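Local coordinates for protein PT26-6P (Thermococcus sp., PDB 2WB7) that is of unknown function but is encoded by a mobile extrachromosomal element and combines immunoglobulin-like domains with a helical domain, at residues Ala466-Tyr471 with Leu475-Ala480. Sequence-based numbering, arbitrary orientation.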
ATOM      1  N   ALA A 466      33.705  11.878  29.878  1.00 36.69           N
ATOM      2  CA  ALA A 466      34.484  11.732  31.097  1.00 37.30           C
ATOM      3  C   ALA A 466      35.042  13.061  31.606  1.00 37.86           C
ATOM      4  O   ALA A 466      35.367  13.183  32.775  1.00 38.26           O
ATOM      5  CB  ALA A 466      35.591  10.717  30.920  1.00 36.63           C
ATOM      6  N   GLN A 467      35.125  14.064  30.746  1.00 38.74           N
ATOM      7  CA  GLN A 467      35.752  15.317  31.140  1.00 39.46           C
ATOM      8  C   GLN A 467      34.769  16.412  31.471  1.00 39.60           C
ATOM      9  O   GLN A 467      35.169  17.548  31.690  1.00 40.11           O
ATOM     10  CB  GLN A 467      36.682  15.812  30.038  1.00 39.54           C
ATOM     11  CG  GLN A 467      37.804  14.864  29.746  1.00 41.26           C
ATOM     12  CD  GLN A 467      38.362  15.062  28.358  1.00 44.70           C
ATOM     13  OE1 GLN A 467      38.123  16.084  27.720  1.00 46.69           O
ATOM     14  NE2 GLN A 467      39.101  14.075  27.874  1.00 47.19           N
ATOM     15  N   GLN A 468      33.487  16.089  31.502  1.00 39.99           N
ATOM     16  CA  GLN A 468      32.475  17.112  31.740  1.00 40.32           C
ATOM     17  C   GLN A 468      32.323  17.417  33.224  1.00 40.88           C
ATOM     18  O   GLN A 468      32.479  16.535  34.071  1.00 40.85           O
ATOM     19  CB  GLN A 468      31.128  16.680  31.160  1.00 40.07           C
ATOM     20  CG  GLN A 468      31.144  16.502  29.667  1.00 39.15           C
ATOM     21  CD  GLN A 468      31.735  17.696  28.967  1.00 38.03           C
ATOM     22  OE1 GLN A 468      31.331  18.837  29.202  1.00 37.65           O
ATOM     23  NE2 GLN A 468      32.698  17.442  28.097  1.00 37.44           N
ATOM     24  N   ASP A 469      32.012  18.665  33.541  1.00 41.43           N
ATOM     25  CA  ASP A 469      31.662  18.988  34.903  1.00 42.49           C
ATOM     26  C   ASP A 469      30.332  19.732  34.947  1.00 42.46           C
ATOM     27  O   ASP A 469      29.871  20.124  36.024  1.00 42.99           O
ATOM     28  CB  ASP A 469      32.766  19.794  35.569  1.00 43.18           C
ATOM     29  CG  ASP A 469      33.081  21.049  34.814  1.00 46.18           C
ATOM     30  OD1 ASP A 469      33.701  21.962  35.396  1.00 49.86           O
ATOM     31  OD2 ASP A 469      32.692  21.128  33.629  1.00 50.08           O
ATOM     32  N   ASP A 470      29.726  19.955  33.781  1.00 42.07           N
ATOM     33  CA  ASP A 470      28.314  20.300  33.773  1.00 41.34           C
ATOM     34  C   ASP A 470      27.510  19.018  33.662  1.00 40.77           C
ATOM     35  O   ASP A 470      27.837  18.136  32.878  1.00 40.47           O
ATOM     36  CB  ASP A 470      27.932  21.188  32.618  1.00 41.32           C
ATOM     37  CG  ASP A 470      26.444  21.456  32.595  1.00 42.58           C
ATOM     38  OD1 ASP A 470      25.973  22.179  33.501  1.00 42.85           O
ATOM     39  OD2 ASP A 470      25.738  20.923  31.701  1.00 43.88           O
ATOM     40  N   TYR A 471      26.436  18.933  34.430  1.00 40.27           N
ATOM     41  CA  TYR A 471      25.648  17.711  34.506  1.00 39.53           C
ATOM     42  C   TYR A 471      24.942  17.366  33.198  1.00 38.87           C
ATOM     43  O   TYR A 471      25.054  16.241  32.708  1.00 38.55           O
ATOM     44  CB  TYR A 471      24.635  17.816  35.638  1.00 39.42           C
ATOM     45  CG  TYR A 471      23.801  16.578  35.827  1.00 39.83           C
ATOM     46  CD1 TYR A 471      24.394  15.336  35.985  1.00 40.00           C
ATOM     47  CD2 TYR A 471      22.412  16.653  35.873  1.00 39.71           C
ATOM     48  CE1 TYR A 471      23.627  14.204  36.169  1.00 39.63           C
ATOM     49  CE2 TYR A 471      21.644  15.533  36.068  1.00 39.10           C
ATOM     50  CZ  TYR A 471      22.256  14.309  36.214  1.00 39.62           C
ATOM     51  OH  TYR A 471      21.493  13.177  36.391  1.00 39.89           O
ATOM     52  N   LEU A 475      25.321  14.107  30.659  1.00 32.96           N
ATOM     53  CA  LEU A 475      24.193  13.386  30.098  1.00 31.65           C
ATOM     54  C   LEU A 475      24.211  13.456  28.575  1.00 31.44           C
ATOM     55  O   LEU A 475      24.152  12.420  27.902  1.00 30.77           O
ATOM     56  CB  LEU A 475      22.872  13.939  30.634  1.00 30.99           C
ATOM     57  CG  LEU A 475      22.547  13.619  32.095  1.00 30.08           C
ATOM     58  CD1 LEU A 475      21.106  14.026  32.413  1.00 27.16           C
ATOM     59  CD2 LEU A 475      22.800  12.138  32.427  1.00 28.34           C
ATOM     60  N   ASN A 476      24.326  14.672  28.034  1.00 31.05           N
ATOM     61  CA  ASN A 476      24.246  14.848  26.590  1.00 30.82           C
ATOM     62  C   ASN A 476      25.259  14.031  25.818  1.00 30.76           C
ATOM     63  O   ASN A 476      24.929  13.429  24.803  1.00 30.44           O
ATOM     64  CB  ASN A 476      24.352  16.307  26.210  1.00 30.80           C
ATOM     65  CG  ASN A 476      23.084  17.064  26.492  1.00 31.49           C
ATOM     66  OD1 ASN A 476      22.047  16.473  26.776  1.00 32.80           O
ATOM     67  ND2 ASN A 476      23.160  18.384  26.440  1.00 32.44           N
ATOM     68  N   TYR A 477      26.492  13.998  26.302  1.00 30.71           N
ATOM     69  CA  TYR A 477      27.515  13.234  25.621  1.00 31.42           C
ATOM     70  C   TYR A 477      27.297  11.722  25.741  1.00 31.67           C
ATOM     71  O   TYR A 477      27.570  10.971  24.791  1.00 31.68           O
ATOM     72  CB  TYR A 477      28.901  13.603  26.140  1.00 31.75           C
ATOM     73  CG  TYR A 477      29.560  14.750  25.401  1.00 32.46           C
ATOM     74  CD1 TYR A 477      29.925  14.616  24.064  1.00 32.58           C
ATOM     75  CD2 TYR A 477      29.846  15.956  26.043  1.00 31.79           C
ATOM     76  CE1 TYR A 477      30.542  15.645  23.379  1.00 32.34           C
ATOM     77  CE2 TYR A 477      30.469  16.989  25.371  1.00 32.48           C
ATOM     78  CZ  TYR A 477      30.821  16.825  24.039  1.00 33.71           C
ATOM     79  OH  TYR A 477      31.433  17.848  23.350  1.00 33.74           O
ATOM     80  N   LEU A 478      26.823  11.270  26.901  1.00 31.33           N
ATOM     81  CA  LEU A 478      26.490   9.857  27.051  1.00 31.34           C
ATOM     82  C   LEU A 478      25.368   9.505  26.082  1.00 31.32           C
ATOM     83  O   LEU A 478      25.407   8.486  25.395  1.00 31.04           O
ATOM     84  CB  LEU A 478      26.062   9.542  28.476  1.00 31.56           C
ATOM     85  CG  LEU A 478      27.181   9.510  29.511  1.00 31.83           C
ATOM     86  CD1 LEU A 478      26.580   9.180  30.869  1.00 31.86           C
ATOM     87  CD2 LEU A 478      28.262   8.515  29.090  1.00 30.45           C
ATOM     88  N   ASN A 479      24.373  10.375  26.000  1.00 31.50           N
ATOM     89  CA  ASN A 479      23.271  10.138  25.104  1.00 31.67           C
ATOM     90  C   ASN A 479      23.667  10.164  23.619  1.00 31.81           C
ATOM     91  O   ASN A 479      23.240   9.296  22.847  1.00 32.17           O
ATOM     92  CB  ASN A 479      22.129  11.092  25.392  1.00 31.65           C
ATOM     93  CG  ASN A 479      20.848  10.620  24.784  1.00 33.62           C
ATOM     94  OD1 ASN A 479      20.258  11.296  23.938  1.00 37.23           O
ATOM     95  ND2 ASN A 479      20.426   9.421  25.162  1.00 34.47           N
ATOM     96  N   ALA A 480      24.480  11.143  23.222  1.00 31.52           N
ATOM     97  CA  ALA A 480      25.015  11.159  21.864  1.00 31.41           C
ATOM     98  C   ALA A 480      25.750   9.860  21.630  1.00 31.36           C
ATOM     99  O   ALA A 480      25.561   9.202  20.615  1.00 32.02           O
ATOM    100  CB  ALA A 480      25.949  12.356  21.634  1.00 31.16           C
TER
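Y471 and L475 meet one helical turn apart, and Q468 reaches from the preceding loop to the ring of Y477. One backbone hydrogen bond joins the two segments. L475 N donates to Y471 O at 3.0 Å, with an N-H...O angle of 173°. This is the i to i+4 bond of the first turn of helix 471-499.

The apolar contact lies beside that bond. The L475 side chain comes over one face of the Y471 ring, toward its rim. L475 CD1 lies 4.0 Å from Y471 CZ, near the hydroxyl end of the ring. L475 CG also sits over this face, 4.2 Å above the ring plane. In Y471 the ring carbon CG is anti to the backbone N (chi1 -178°), which swings the ring out beside the helix, where L475 CD1 can reach its face. I400 of helix 393-404 touches both side chains, so the pair faces that helix.

The second contact is an amide against a ring. Q468 NE2 lies 3.6 Å from Y477 CE2, and Q468 CG is 3.9 Å from Y477 CD2. The amide and ring planes are 39° apart, so the two groups do not stack flat. The Q468 chain bends at chi2, which turns the amide back toward the end of helix 442-465. There NE2 is hydrogen-bonded to K464 O, which fixes the amide beside the tyrosine. Y477 is buried and also packs on D461, K464 and A465 of helix 442-465.

D470 occupies the N-cap position, and its OD2 accepts a hydrogen bond from M473 N. D470 thus caps the start of helix 471-499, while Q468 on Y477 lays the loop against that helix. This is the short loop of a helical hairpin formed by helices 442-465 and 471-499 in the helical domain.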